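Local coordinates for peptidase M3B, oligoendopeptidase F (Enterococcus faecium, PDB 2QR4), which is probably a zinc-dependent metallopeptidase of family M3 that hydrolyses short peptides at internal bonds, at residues N209-N223 and M449-S461. Numbering follows the deposited sequence.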
ATOM      1  N   ASN A 209      -3.472  -8.084  10.451  1.00 33.27           N
ATOM      2  CA  ASN A 209      -4.368  -7.621   9.400  1.00 40.93           C
ATOM      3  C   ASN A 209      -3.698  -6.559   8.511  1.00 43.14           C
ATOM      4  O   ASN A 209      -3.834  -6.577   7.294  1.00 53.53           O
ATOM      5  CB  ASN A 209      -5.649  -7.044  10.006  1.00 34.11           C
ATOM      6  CG  ASN A 209      -6.418  -8.050  10.853  1.00 36.34           C
ATOM      7  OD1 ASN A 209      -6.726  -7.782  12.006  1.00 45.05           O
ATOM      8  ND2 ASN A 209      -6.753  -9.191  10.275  1.00 34.54           N
ATOM      9  N   THR A 210      -2.965  -5.638   9.127  1.00 43.17           N
ATOM     10  CA  THR A 210      -2.259  -4.599   8.381  1.00 38.35           C
ATOM     11  C   THR A 210      -1.184  -5.186   7.463  1.00 40.51           C
ATOM     12  O   THR A 210      -1.121  -4.866   6.273  1.00 51.07           O
ATOM     13  CB  THR A 210      -1.640  -3.584   9.341  1.00 42.92           C
ATOM     14  OG1 THR A 210      -2.684  -3.037  10.149  1.00 41.38           O
ATOM     15  CG2 THR A 210      -0.931  -2.455   8.575  1.00 32.91           C
ATOM     16  N   PHE A 211      -0.362  -6.065   8.019  1.00 37.69           N
ATOM     17  CA  PHE A 211       0.644  -6.778   7.245  1.00 39.30           C
ATOM     18  C   PHE A 211       0.067  -7.680   6.146  1.00 41.52           C
ATOM     19  O   PHE A 211       0.627  -7.761   5.053  1.00 44.12           O
ATOM     20  CB  PHE A 211       1.523  -7.587   8.178  1.00 38.61           C
ATOM     21  CG  PHE A 211       2.459  -6.755   9.002  1.00 41.12           C
ATOM     22  CD1 PHE A 211       3.349  -5.878   8.393  1.00 46.00           C
ATOM     23  CD2 PHE A 211       2.471  -6.861  10.380  1.00 41.56           C
ATOM     24  CE1 PHE A 211       4.239  -5.127   9.145  1.00 36.28           C
ATOM     25  CE2 PHE A 211       3.354  -6.099  11.137  1.00 41.78           C
ATOM     26  CZ  PHE A 211       4.235  -5.234  10.513  1.00 39.62           C
ATOM     27  N   ALA A 212      -1.057  -8.340   6.413  1.00 40.69           N
ATOM     28  CA  ALA A 212      -1.709  -9.140   5.374  1.00 41.40           C
ATOM     29  C   ALA A 212      -2.092  -8.233   4.211  1.00 43.19           C
ATOM     30  O   ALA A 212      -1.938  -8.587   3.049  1.00 44.94           O
ATOM     31  CB  ALA A 212      -2.951  -9.827   5.923  1.00 35.61           C
ATOM     32  N   SER A 213      -2.608  -7.066   4.556  1.00 36.96           N
ATOM     33  CA  SER A 213      -2.996  -6.068   3.594  1.00 42.60           C
ATOM     34  C   SER A 213      -1.783  -5.607   2.782  1.00 41.24           C
ATOM     35  O   SER A 213      -1.829  -5.600   1.555  1.00 44.07           O
ATOM     36  CB  SER A 213      -3.667  -4.890   4.319  1.00 40.51           C
ATOM     37  OG  SER A 213      -4.003  -3.848   3.414  1.00 44.92           O
ATOM     38  N   THR A 214      -0.692  -5.241   3.449  1.00 38.39           N
ATOM     39  CA  THR A 214       0.507  -4.760   2.707  1.00 43.90           C
ATOM     40  C   THR A 214       1.113  -5.864   1.853  1.00 42.80           C
ATOM     41  O   THR A 214       1.446  -5.642   0.695  1.00 48.05           O
ATOM     42  CB  THR A 214       1.602  -4.124   3.621  1.00 39.67           C
ATOM     43  OG1 THR A 214       1.921  -5.008   4.710  1.00 47.23           O
ATOM     44  CG2 THR A 214       1.115  -2.797   4.194  1.00 32.38           C
ATOM     45  N   LEU A 215       1.211  -7.070   2.411  1.00 45.84           N
ATOM     46  CA  LEU A 215       1.842  -8.182   1.694  1.00 45.59           C
ATOM     47  C   LEU A 215       0.938  -8.688   0.578  1.00 43.54           C
ATOM     48  O   LEU A 215       1.380  -8.880  -0.551  1.00 44.49           O
ATOM     49  CB  LEU A 215       2.218  -9.312   2.651  1.00 42.15           C
ATOM     50  CG  LEU A 215       2.889 -10.537   2.034  1.00 46.78           C
ATOM     51  CD1 LEU A 215       4.139 -10.152   1.191  1.00 38.56           C
ATOM     52  CD2 LEU A 215       3.229 -11.558   3.113  1.00 41.52           C
ATOM     53  N   GLY A 216      -0.336  -8.884   0.905  1.00 41.02           N
ATOM     54  CA  GLY A 216      -1.376  -9.150  -0.091  1.00 33.71           C
ATOM     55  C   GLY A 216      -1.362  -8.225  -1.305  1.00 44.25           C
ATOM     56  O   GLY A 216      -1.441  -8.682  -2.451  1.00 46.13           O
ATOM     57  N   THR A 217      -1.254  -6.921  -1.069  1.00 44.16           N
ATOM     58  CA  THR A 217      -1.173  -5.967  -2.177  1.00 41.69           C
ATOM     59  C   THR A 217       0.066  -6.230  -3.049  1.00 50.39           C
ATOM     60  O   THR A 217       0.001  -6.210  -4.284  1.00 45.77           O
ATOM     61  CB  THR A 217      -1.136  -4.537  -1.650  1.00 50.76           C
ATOM     62  OG1 THR A 217      -2.306  -4.293  -0.851  1.00 49.07           O
ATOM     63  CG2 THR A 217      -1.091  -3.563  -2.808  1.00 47.94           C
ATOM     64  N   HIS A 218       1.188  -6.495  -2.387  1.00 43.16           N
ATOM     65  CA  HIS A 218       2.457  -6.736  -3.066  1.00 42.65           C
ATOM     66  C   HIS A 218       2.316  -7.940  -3.968  1.00 38.84           C
ATOM     67  O   HIS A 218       2.735  -7.915  -5.124  1.00 47.80           O
ATOM     68  CB  HIS A 218       3.578  -7.011  -2.041  1.00 38.25           C
ATOM     69  CG  HIS A 218       4.932  -7.126  -2.651  1.00 43.50           C
ATOM     70  ND1 HIS A 218       5.590  -6.042  -3.199  1.00 51.74           N
ATOM     71  CD2 HIS A 218       5.763  -8.186  -2.789  1.00 46.19           C
ATOM     72  CE1 HIS A 218       6.769  -6.432  -3.653  1.00 48.28           C
ATOM     73  NE2 HIS A 218       6.898  -7.727  -3.420  1.00 50.22           N
ATOM     74  N   ILE A 219       1.720  -8.997  -3.418  1.00 43.74           N
ATOM     75  CA  ILE A 219       1.485 -10.241  -4.151  1.00 41.74           C
ATOM     76  C   ILE A 219       0.523 -10.049  -5.334  1.00 48.35           C
ATOM     77  O   ILE A 219       0.803 -10.496  -6.449  1.00 49.06           O
ATOM     78  CB  ILE A 219       1.022 -11.330  -3.182  1.00 47.47           C
ATOM     79  CG1 ILE A 219       2.245 -11.858  -2.416  1.00 45.39           C
ATOM     80  CG2 ILE A 219       0.319 -12.440  -3.907  1.00 36.52           C
ATOM     81  CD1 ILE A 219       1.869 -12.536  -1.167  1.00 65.86           C
ATOM     82  N   LYS A 220      -0.576  -9.336  -5.097  1.00 38.92           N
ATOM     83  CA  LYS A 220      -1.483  -8.939  -6.165  1.00 44.95           C
ATOM     84  C   LYS A 220      -0.787  -8.246  -7.339  1.00 43.16           C
ATOM     85  O   LYS A 220      -1.102  -8.518  -8.495  1.00 51.94           O
ATOM     86  CB  LYS A 220      -2.603  -8.043  -5.617  1.00 44.56           C
ATOM     87  CG  LYS A 220      -3.846  -8.808  -5.319  1.00 45.13           C
ATOM     88  CD  LYS A 220      -4.912  -7.979  -4.593  1.00 61.44           C
ATOM     89  CE  LYS A 220      -5.913  -8.907  -3.926  1.00 54.20           C
ATOM     90  NZ  LYS A 220      -6.119 -10.132  -4.794  1.00 48.59           N
ATOM     91  N   GLY A 221       0.154  -7.353  -7.047  1.00 42.94           N
ATOM     92  CA  GLY A 221       0.895  -6.639  -8.108  1.00 30.86           C
ATOM     93  C   GLY A 221       1.739  -7.556  -8.973  1.00 44.42           C
ATOM     94  O   GLY A 221       1.782  -7.382 -10.200  1.00 47.22           O
ATOM     95  N   HIS A 222       2.409  -8.534  -8.346  1.00 38.96           N
ATOM     96  CA  HIS A 222       3.160  -9.550  -9.097  1.00 44.21           C
ATOM     97  C   HIS A 222       2.256 -10.352 -10.032  1.00 44.92           C
ATOM     98  O   HIS A 222       2.606 -10.614 -11.181  1.00 47.44           O
ATOM     99  CB  HIS A 222       3.863 -10.530  -8.160  1.00 40.86           C
ATOM    100  CG  HIS A 222       4.971  -9.919  -7.369  1.00 50.93           C
ATOM    101  ND1 HIS A 222       5.490 -10.516  -6.239  1.00 47.56           N
ATOM    102  CD2 HIS A 222       5.650  -8.759  -7.534  1.00 44.22           C
ATOM    103  CE1 HIS A 222       6.446  -9.751  -5.747  1.00 47.78           C
ATOM    104  NE2 HIS A 222       6.566  -8.681  -6.515  1.00 51.91           N
ATOM    105  N   ASN A 223       1.097 -10.745  -9.526  1.00 39.61           N
ATOM    106  CA  ASN A 223       0.160 -11.513 -10.325  1.00 43.42           C
ATOM    107  C   ASN A 223      -0.408 -10.707 -11.483  1.00 35.77           C
ATOM    108  O   ASN A 223      -0.490 -11.191 -12.612  1.00 47.32           O
ATOM    109  CB  ASN A 223      -0.942 -12.135  -9.444  1.00 33.89           C
ATOM    110  CG  ASN A 223      -0.473 -13.441  -8.795  1.00 51.32           C
ATOM    111  OD1 ASN A 223       0.415 -14.108  -9.331  1.00 44.29           O
ATOM    112  ND2 ASN A 223      -1.058 -13.806  -7.649  1.00 42.53           N
HETATM  113  N   MSE A 449       1.453 -18.352  -1.514  1.00 40.04           N
HETATM  114  CA  MSE A 449       0.704 -17.096  -1.508  1.00 43.70           C
HETATM  115  C   MSE A 449       0.347 -16.606  -2.911  1.00 43.96           C
HETATM  116  O   MSE A 449      -0.765 -16.140  -3.129  1.00 39.30           O
HETATM  117  CB  MSE A 449       1.478 -15.991  -0.775  1.00 36.63           C
HETATM  118  CG  MSE A 449       1.420 -16.098   0.733  1.00 31.75           C
HETATM  119 SE   MSE A 449       2.280 -14.552   1.597  1.00 59.60          SE
HETATM  120  CE  MSE A 449       4.130 -14.814   0.973  1.00 55.14           C
ATOM    121  N   HIS A 450       1.290 -16.681  -3.853  1.00 37.06           N
ATOM    122  CA  HIS A 450       1.009 -16.240  -5.217  1.00 37.75           C
ATOM    123  C   HIS A 450      -0.035 -17.121  -5.910  1.00 38.73           C
ATOM    124  O   HIS A 450      -0.974 -16.611  -6.524  1.00 38.43           O
ATOM    125  CB  HIS A 450       2.269 -16.188  -6.072  1.00 30.14           C
ATOM    126  CG  HIS A 450       3.243 -15.130  -5.665  1.00 42.64           C
ATOM    127  ND1 HIS A 450       3.313 -13.907  -6.293  1.00 43.56           N
ATOM    128  CD2 HIS A 450       4.208 -15.121  -4.715  1.00 37.09           C
ATOM    129  CE1 HIS A 450       4.264 -13.180  -5.734  1.00 36.87           C
ATOM    130  NE2 HIS A 450       4.823 -13.896  -4.776  1.00 42.81           N
ATOM    131  N   THR A 451       0.142 -18.437  -5.827  1.00 31.80           N
ATOM    132  CA  THR A 451      -0.786 -19.363  -6.488  1.00 44.20           C
ATOM    133  C   THR A 451      -2.193 -19.286  -5.908  1.00 33.56           C
ATOM    134  O   THR A 451      -3.165 -19.351  -6.646  1.00 44.26           O
ATOM    135  CB  THR A 451      -0.280 -20.810  -6.446  1.00 39.07           C
ATOM    136  OG1 THR A 451       0.054 -21.148  -5.090  1.00 45.30           O
ATOM    137  CG2 THR A 451       0.965 -20.935  -7.331  1.00 32.45           C
ATOM    138  N   GLU A 452      -2.284 -19.129  -4.589  1.00 36.68           N
ATOM    139  CA  GLU A 452      -3.567 -18.971  -3.910  1.00 38.16           C
ATOM    140  C   GLU A 452      -4.288 -17.705  -4.338  1.00 42.74           C
ATOM    141  O   GLU A 452      -5.452 -17.748  -4.731  1.00 46.39           O
ATOM    142  CB  GLU A 452      -3.368 -18.987  -2.400  1.00 34.62           C
ATOM    143  CG  GLU A 452      -3.074 -20.389  -1.860  1.00 47.11           C
ATOM    144  CD  GLU A 452      -4.232 -21.371  -2.089  1.00 54.17           C
ATOM    145  OE1 GLU A 452      -5.206 -21.339  -1.307  1.00 52.52           O
ATOM    146  OE2 GLU A 452      -4.168 -22.182  -3.039  1.00 46.03           O
ATOM    147  N   ASP A 453      -3.587 -16.579  -4.285  1.00 45.27           N
ATOM    148  CA  ASP A 453      -4.150 -15.308  -4.739  1.00 46.14           C
ATOM    149  C   ASP A 453      -4.568 -15.344  -6.213  1.00 44.07           C
ATOM    150  O   ASP A 453      -5.582 -14.775  -6.603  1.00 40.49           O
ATOM    151  CB  ASP A 453      -3.158 -14.160  -4.516  1.00 44.85           C
ATOM    152  CG  ASP A 453      -3.636 -12.862  -5.131  1.00 46.73           C
ATOM    153  OD1 ASP A 453      -4.394 -12.127  -4.470  1.00 41.82           O
ATOM    154  OD2 ASP A 453      -3.261 -12.579  -6.285  1.00 43.15           O
ATOM    155  N   GLU A 454      -3.776 -16.004  -7.039  1.00 44.66           N
ATOM    156  CA  GLU A 454      -4.103 -16.073  -8.448  1.00 46.56           C
ATOM    157  C   GLU A 454      -5.402 -16.856  -8.653  1.00 44.28           C
ATOM    158  O   GLU A 454      -6.224 -16.469  -9.473  1.00 39.17           O
ATOM    159  CB  GLU A 454      -2.916 -16.616  -9.255  1.00 45.39           C
ATOM    160  CG  GLU A 454      -3.216 -17.771 -10.185  1.00 74.52           C
ATOM    161  CD  GLU A 454      -2.241 -18.939  -9.964  1.00 85.00           C
ATOM    162  OE1 GLU A 454      -2.681 -19.981  -9.412  1.00 72.55           O
ATOM    163  OE2 GLU A 454      -1.035 -18.803 -10.316  1.00 76.52           O
ATOM    164  N   LYS A 455      -5.598 -17.931  -7.892  1.00 41.86           N
ATOM    165  CA  LYS A 455      -6.860 -18.688  -7.935  1.00 47.18           C
ATOM    166  C   LYS A 455      -8.024 -17.901  -7.331  1.00 41.69           C
ATOM    167  O   LYS A 455      -9.154 -18.349  -7.346  1.00 44.73           O
ATOM    168  CB  LYS A 455      -6.728 -20.035  -7.208  1.00 48.42           C
ATOM    169  CG  LYS A 455      -5.712 -21.000  -7.815  1.00 52.01           C
ATOM    170  CD  LYS A 455      -5.802 -22.390  -7.183  1.00 55.09           C
ATOM    171  CE  LYS A 455      -5.894 -22.292  -5.669  1.00 67.88           C
ATOM    172  NZ  LYS A 455      -6.119 -23.601  -4.990  1.00 57.40           N
ATOM    173  N   GLY A 456      -7.754 -16.729  -6.784  1.00 45.52           N
ATOM    174  CA  GLY A 456      -8.825 -15.929  -6.203  1.00 43.52           C
ATOM    175  C   GLY A 456      -9.158 -16.237  -4.748  1.00 54.29           C
ATOM    176  O   GLY A 456     -10.220 -15.846  -4.260  1.00 50.06           O
ATOM    177  N   VAL A 457      -8.281 -16.939  -4.032  1.00 39.61           N
ATOM    178  CA  VAL A 457      -8.571 -17.134  -2.622  1.00 46.49           C
ATOM    179  C   VAL A 457      -8.004 -16.021  -1.750  1.00 44.82           C
ATOM    180  O   VAL A 457      -6.809 -15.747  -1.774  1.00 50.88           O
ATOM    181  CB  VAL A 457      -8.281 -18.575  -2.089  1.00 48.10           C
ATOM    182  CG1 VAL A 457      -7.728 -19.466  -3.159  1.00 41.37           C
ATOM    183  CG2 VAL A 457      -7.434 -18.547  -0.839  1.00 41.87           C
ATOM    184  N   PRO A 458      -8.879 -15.372  -0.974  1.00 45.98           N
ATOM    185  CA  PRO A 458      -8.467 -14.234  -0.167  1.00 35.67           C
ATOM    186  C   PRO A 458      -7.350 -14.583   0.814  1.00 45.02           C
ATOM    187  O   PRO A 458      -7.434 -15.549   1.583  1.00 44.71           O
ATOM    188  CB  PRO A 458      -9.738 -13.871   0.603  1.00 36.67           C
ATOM    189  CG  PRO A 458     -10.849 -14.419  -0.237  1.00 34.81           C
ATOM    190  CD  PRO A 458     -10.300 -15.697  -0.773  1.00 36.44           C
ATOM    191  N   LEU A 459      -6.318 -13.768   0.786  1.00 38.03           N
ATOM    192  CA  LEU A 459      -5.207 -13.893   1.692  1.00 41.13           C
ATOM    193  C   LEU A 459      -5.448 -13.107   2.974  1.00 38.03           C
ATOM    194  O   LEU A 459      -4.704 -12.188   3.284  1.00 46.97           O
ATOM    195  CB  LEU A 459      -3.963 -13.372   0.994  1.00 34.08           C
ATOM    196  CG  LEU A 459      -3.078 -14.407   0.295  1.00 55.22           C
ATOM    197  CD1 LEU A 459      -3.851 -15.576  -0.247  1.00 39.50           C
ATOM    198  CD2 LEU A 459      -2.239 -13.774  -0.789  1.00 46.99           C
ATOM    199  N   THR A 460      -6.465 -13.476   3.741  1.00 36.85           N
ATOM    200  CA  THR A 460      -6.673 -12.841   5.047  1.00 37.72           C
ATOM    201  C   THR A 460      -5.562 -13.248   6.032  1.00 43.92           C
ATOM    202  O   THR A 460      -4.925 -14.301   5.865  1.00 43.57           O
ATOM    203  CB  THR A 460      -8.013 -13.292   5.638  1.00 36.28           C
ATOM    204  OG1 THR A 460      -7.963 -14.708   5.853  1.00 42.11           O
ATOM    205  CG2 THR A 460      -9.174 -12.971   4.677  1.00 34.32           C
ATOM    206  N   SER A 461      -5.350 -12.458   7.080  1.00 35.03           N
ATOM    207  CA  SER A 461      -4.412 -12.881   8.119  1.00 41.00           C
ATOM    208  C   SER A 461      -4.742 -14.239   8.703  1.00 41.90           C
ATOM    209  O   SER A 461      -3.831 -14.999   9.050  1.00 43.38           O
ATOM    210  CB  SER A 461      -4.288 -11.864   9.249  1.00 44.17           C
ATOM    211  OG  SER A 461      -5.540 -11.581   9.810  1.00 50.82           O
TER
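I219 and N223 meet H450 and D453 where segments 209-223 and 449-454 cross at -75°, axes 9.6 Å apart at closest approach; beyond the Schellman turn at G456 the chain runs back past A212. The CG1-CD1 branch of I219 lays CG1 over one face of the H450 ring (CH-pi) and brings CD1 to 3.4 Å from selenium SE of M449, which also meets L215 CD2; its CG2 branch packs on D453 CB and L459 CD2. With D453 CG anti to the backbone N (chi1 173°), the carboxylate reaches two donors. OD1 takes the salt bridge from K220 NZ (2.7 Å) on its syn lone pair, while OD2 accepts from N223 ND2 (2.9 Å) on its anti lone pair, amide and carboxylate nearly coplanar. The same ND2 bonds to H450 O at 3.0 Å, a carbonyl that also accepts from E454 N. The H222 and H450 rings meet rim to rim. This helix packing within the M3 peptidase region joins helix 208-228 to the C-terminal end of helix 418-454 and the loop into helix 461-476, whose L464 packs on A212, M449 and L459. Helix 143-160 and the second subunit flank 209-223: T152 and D160 of that subunit bond S213 and T210, and its E144 pairs weakly with K220.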